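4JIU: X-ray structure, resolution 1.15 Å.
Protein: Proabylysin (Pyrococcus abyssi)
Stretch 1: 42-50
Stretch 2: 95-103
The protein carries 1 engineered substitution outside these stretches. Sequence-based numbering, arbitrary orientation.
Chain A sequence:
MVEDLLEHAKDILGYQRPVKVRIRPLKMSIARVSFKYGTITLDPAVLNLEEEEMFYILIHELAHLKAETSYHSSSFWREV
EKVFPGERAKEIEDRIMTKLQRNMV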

# COMPACT_ATOMS: atom_id res chain seq x y z
N LEU A 42 7.86 -0.00 4.76
CA LEU A 42 8.05 0.88 3.66
C LEU A 42 9.53 1.24 3.58
O LEU A 42 10.13 1.59 4.60
N ASP A 43 10.06 1.27 2.39
CA ASP A 43 11.40 1.83 2.15
C ASP A 43 11.36 3.33 2.37
O ASP A 43 10.35 3.95 2.05
N PRO A 44 12.41 3.95 2.92
CA PRO A 44 12.37 5.38 3.15
C PRO A 44 12.05 6.21 1.91
O PRO A 44 11.51 7.33 2.06
N ALA A 45 12.34 5.71 0.72
CA ALA A 45 11.99 6.49 -0.47
C ALA A 45 10.50 6.76 -0.60
O ALA A 45 10.08 7.75 -1.22
N VAL A 46 9.68 5.90 -0.06
CA VAL A 46 8.23 6.13 -0.13
C VAL A 46 7.86 7.47 0.48
O VAL A 46 6.89 8.07 0.05
N LEU A 47 8.57 7.93 1.51
CA LEU A 47 8.15 9.10 2.30
C LEU A 47 8.32 10.38 1.53
O LEU A 47 7.83 11.44 1.93
N ASN A 48 9.01 10.29 0.35
CA ASN A 48 9.18 11.42 -0.53
C ASN A 48 8.29 11.37 -1.77
O ASN A 48 8.41 12.20 -2.70
N LEU A 49 7.39 10.42 -1.88
CA LEU A 49 6.41 10.36 -2.98
C LEU A 49 5.32 11.40 -2.83
O LEU A 49 5.14 11.96 -1.73
N GLU A 50 4.57 11.68 -3.90
CA GLU A 50 3.39 12.52 -3.76
C GLU A 50 2.33 11.82 -2.87
O GLU A 50 2.33 10.62 -2.75
N ARG A 95 3.45 5.50 -12.24
CA ARG A 95 4.16 6.70 -11.75
C ARG A 95 5.21 6.34 -10.73
O ARG A 95 6.32 6.88 -10.70
N ILE A 96 4.87 5.49 -9.78
CA ILE A 96 5.79 5.08 -8.74
C ILE A 96 6.98 4.35 -9.31
O ILE A 96 8.14 4.60 -8.97
N MET A 97 6.73 3.45 -10.25
CA MET A 97 7.83 2.74 -10.92
C MET A 97 8.71 3.70 -11.71
O MET A 97 9.93 3.54 -11.66
N THR A 98 8.13 4.68 -12.40
CA THR A 98 8.96 5.65 -13.12
C THR A 98 9.90 6.34 -12.15
O THR A 98 11.07 6.54 -12.43
N LYS A 99 9.33 6.74 -11.00
CA LYS A 99 10.13 7.53 -10.09
C LYS A 99 11.22 6.73 -9.40
O LYS A 99 12.36 7.11 -9.27
N LEU A 100 10.82 5.57 -8.83
CA LEU A 100 11.68 4.84 -7.94
C LEU A 100 12.39 3.66 -8.58
O LEU A 100 13.36 3.17 -7.98
N GLN A 101 11.92 3.22 -9.74
CA GLN A 101 12.51 2.12 -10.48
C GLN A 101 12.54 0.84 -9.68
O GLN A 101 13.42 0.03 -9.85
N ARG A 102 11.58 0.69 -8.82
CA ARG A 102 11.44 -0.43 -7.88
C ARG A 102 9.94 -0.65 -7.73
O ARG A 102 9.14 0.28 -7.88
N ASN A 103 9.59 -1.88 -7.43
CA ASN A 103 8.32 -2.50 -7.34
C ASN A 103 7.79 -2.50 -5.91
O ASN A 103 8.66 -2.60 -5.03

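The contact joins a short 3-10 segment, residues 44-48, to the last turn of a helix and the residues that follow it. It is small, burying 360 Å² over both sides, and it runs from a charged pair through an apolar centre to a hydrated lysine.

The apolar part rests on L49 and L100, which give up the most surface in their respective stretches. L100 points toward the other stretch in the m,t rotamer; L100 CD2 lies 4.0 Å from A45 CB and L100 CD1 lies 4.1 Å from L49 CD2, so the side chain packs against both. A45 also points toward the helix, and its methyl meets L100 where the CA atoms of A45 and L100 are 7.7 Å apart. L49 solves the problem differently. Its CA-to-CB bond runs sideways, but the m,t rotamer carries the end of the side chain nearer the helix. There CD2 also meets the aliphatic part of K99, 3.8 Å from K99 CD, and CD1 approaches I96 CG1 at 4.4 Å. I96, itself m,t and sideways, adds a looser buried contact one helical turn before L100. V46 points away and takes no part in this packing.

The charged pair is D43 with R102, both directed toward the opposite stretch. D43 (chi1 t) and R102 (m,t,p, with chi4 at 179°) form a two-point salt bridge: R102 NH2 donates to D43 OD2 at 3.0 Å with good geometry, and R102 NH1 donates to D43 OD1 at 3.0 Å in a weak, more bent bond. The carboxylate thus meets the guanidinium at its edge. D43 OD1 also accepts from the backbone A45 N at 2.9 Å, so the same side chain braces the start of the 3-10 segment while it reaches across. OD2 has a further partner elsewhere in the structure. A45 CB sits 4.2 Å from R102 NH1, linking the ion pair to the apolar patch.

K99 closes the other end. Its chain is extended, all t, so the methylenes lie along L49 and the ammonium reaches the backbone beyond. K99 NZ comes within 3.0 Å of N48 O, but the angle is too poor for a hydrogen bond. Water does the bridging instead: water 1 accepts from K99 NZ at 2.8 Å and donates to A45 O at 2.7 Å, while water 2 accepts from K99 NZ at 3.2 Å and, weakly, from E50 N at 3.4 Å.

The rule to read here is economical: the leucines meet at the centre, the arginine supplies charge, and the lysine supplies both carbon and charge.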

# COMPACT_ATOMS: atom_id res chain seq x y z
CB LEU A 42 7.31 2.21 3.85
CG LEU A 42 5.79 2.09 4.14
CD1 LEU A 42 5.28 3.48 4.50
CD2 LEU A 42 5.08 1.44 2.98
CB ASP A 43 11.84 1.51 0.74
CG ASP A 43 13.25 1.93 0.48
OD1 ASP A 43 13.45 3.09 0.07
OD2 ASP A 43 14.18 1.11 0.70
CB PRO A 44 13.79 5.70 3.65
CG PRO A 44 14.34 4.42 4.16
CD PRO A 44 13.61 3.32 3.45
CB ALA A 45 12.51 5.72 -1.67
CB VAL A 46 7.51 4.97 0.57
CG1 VAL A 46 6.00 5.18 0.73
CG2 VAL A 46 7.76 3.70 -0.20
CB LEU A 47 8.89 9.16 3.66
CG LEU A 47 8.65 7.99 4.62
CD1 LEU A 47 9.51 8.18 5.86
CD2 LEU A 47 7.18 7.80 4.99
CB ASN A 48 10.64 11.51 -1.01
CG ASN A 48 11.65 11.71 0.10
OD1 ASN A 48 11.40 12.44 1.06
ND2 ASN A 48 12.77 11.01 -0.01
CB LEU A 49 5.81 8.97 -3.07
CG LEU A 49 6.71 7.83 -3.54
CD1 LEU A 49 6.00 6.51 -3.27
CD2 LEU A 49 7.09 8.05 -4.98
CB GLU A 50 2.75 12.86 -5.09
CG GLU A 50 3.48 13.28 -6.34
CD GLU A 50 3.85 14.76 -6.31
OE1 GLU A 50 4.35 15.25 -7.33
OE2 GLU A 50 3.62 15.32 -5.21
CB ARG A 95 3.14 7.73 -11.23
CG ARG A 95 2.16 8.23 -12.30
CD ARG A 95 1.17 9.24 -11.79
NE ARG A 95 0.15 9.56 -12.77
CZ ARG A 95 -0.85 10.42 -12.59
NH1 ARG A 95 -0.98 11.02 -11.41
NH2 ARG A 95 -1.73 10.67 -13.54
CB ILE A 96 5.07 4.20 -7.70
CG1 ILE A 96 4.03 5.03 -6.97
CG2 ILE A 96 6.10 3.57 -6.78
CD1 ILE A 96 3.06 4.19 -6.17
CB MET A 97 7.28 1.68 -11.87
CG MET A 97 8.39 1.14 -12.74
SD MET A 97 9.60 0.14 -11.91
CE MET A 97 10.97 0.09 -13.06
CB THR A 98 8.05 6.64 -13.82
OG1 THR A 98 7.40 5.91 -14.88
CG2 THR A 98 8.82 7.80 -14.42
CB LYS A 99 9.28 8.19 -9.05
CG LYS A 99 10.19 9.24 -8.37
CD LYS A 99 9.44 9.96 -7.30
CE LYS A 99 10.33 10.96 -6.55
NZ LYS A 99 9.72 11.24 -5.20
CB LEU A 100 10.88 4.35 -6.71
CG LEU A 100 10.30 5.47 -5.83
CD1 LEU A 100 9.60 4.84 -4.62
CD2 LEU A 100 11.35 6.49 -5.40
CB GLN A 101 13.91 2.52 -10.97
CG GLN A 101 13.85 3.70 -11.93
CD GLN A 101 13.28 3.42 -13.28
OE1 GLN A 101 13.73 2.42 -13.91
NE2 GLN A 101 12.37 4.24 -13.78
CB ARG A 102 12.05 -0.12 -6.52
CG ARG A 102 13.48 0.44 -6.54
CD ARG A 102 13.80 1.27 -5.28
NE ARG A 102 13.87 0.44 -4.13
CZ ARG A 102 14.16 0.81 -2.88
NH1 ARG A 102 14.41 2.09 -2.61
NH2 ARG A 102 14.14 -0.18 -2.02
CB ASN A 103 8.46 -3.99 -7.79
CG ASN A 103 9.08 -4.20 -9.14
OD1 ASN A 103 10.09 -4.87 -9.35
ND2 ASN A 103 8.42 -3.60 -10.13
O HOH W 1 10.41 9.08 -3.55
O HOH W 2 6.78 11.56 -6.46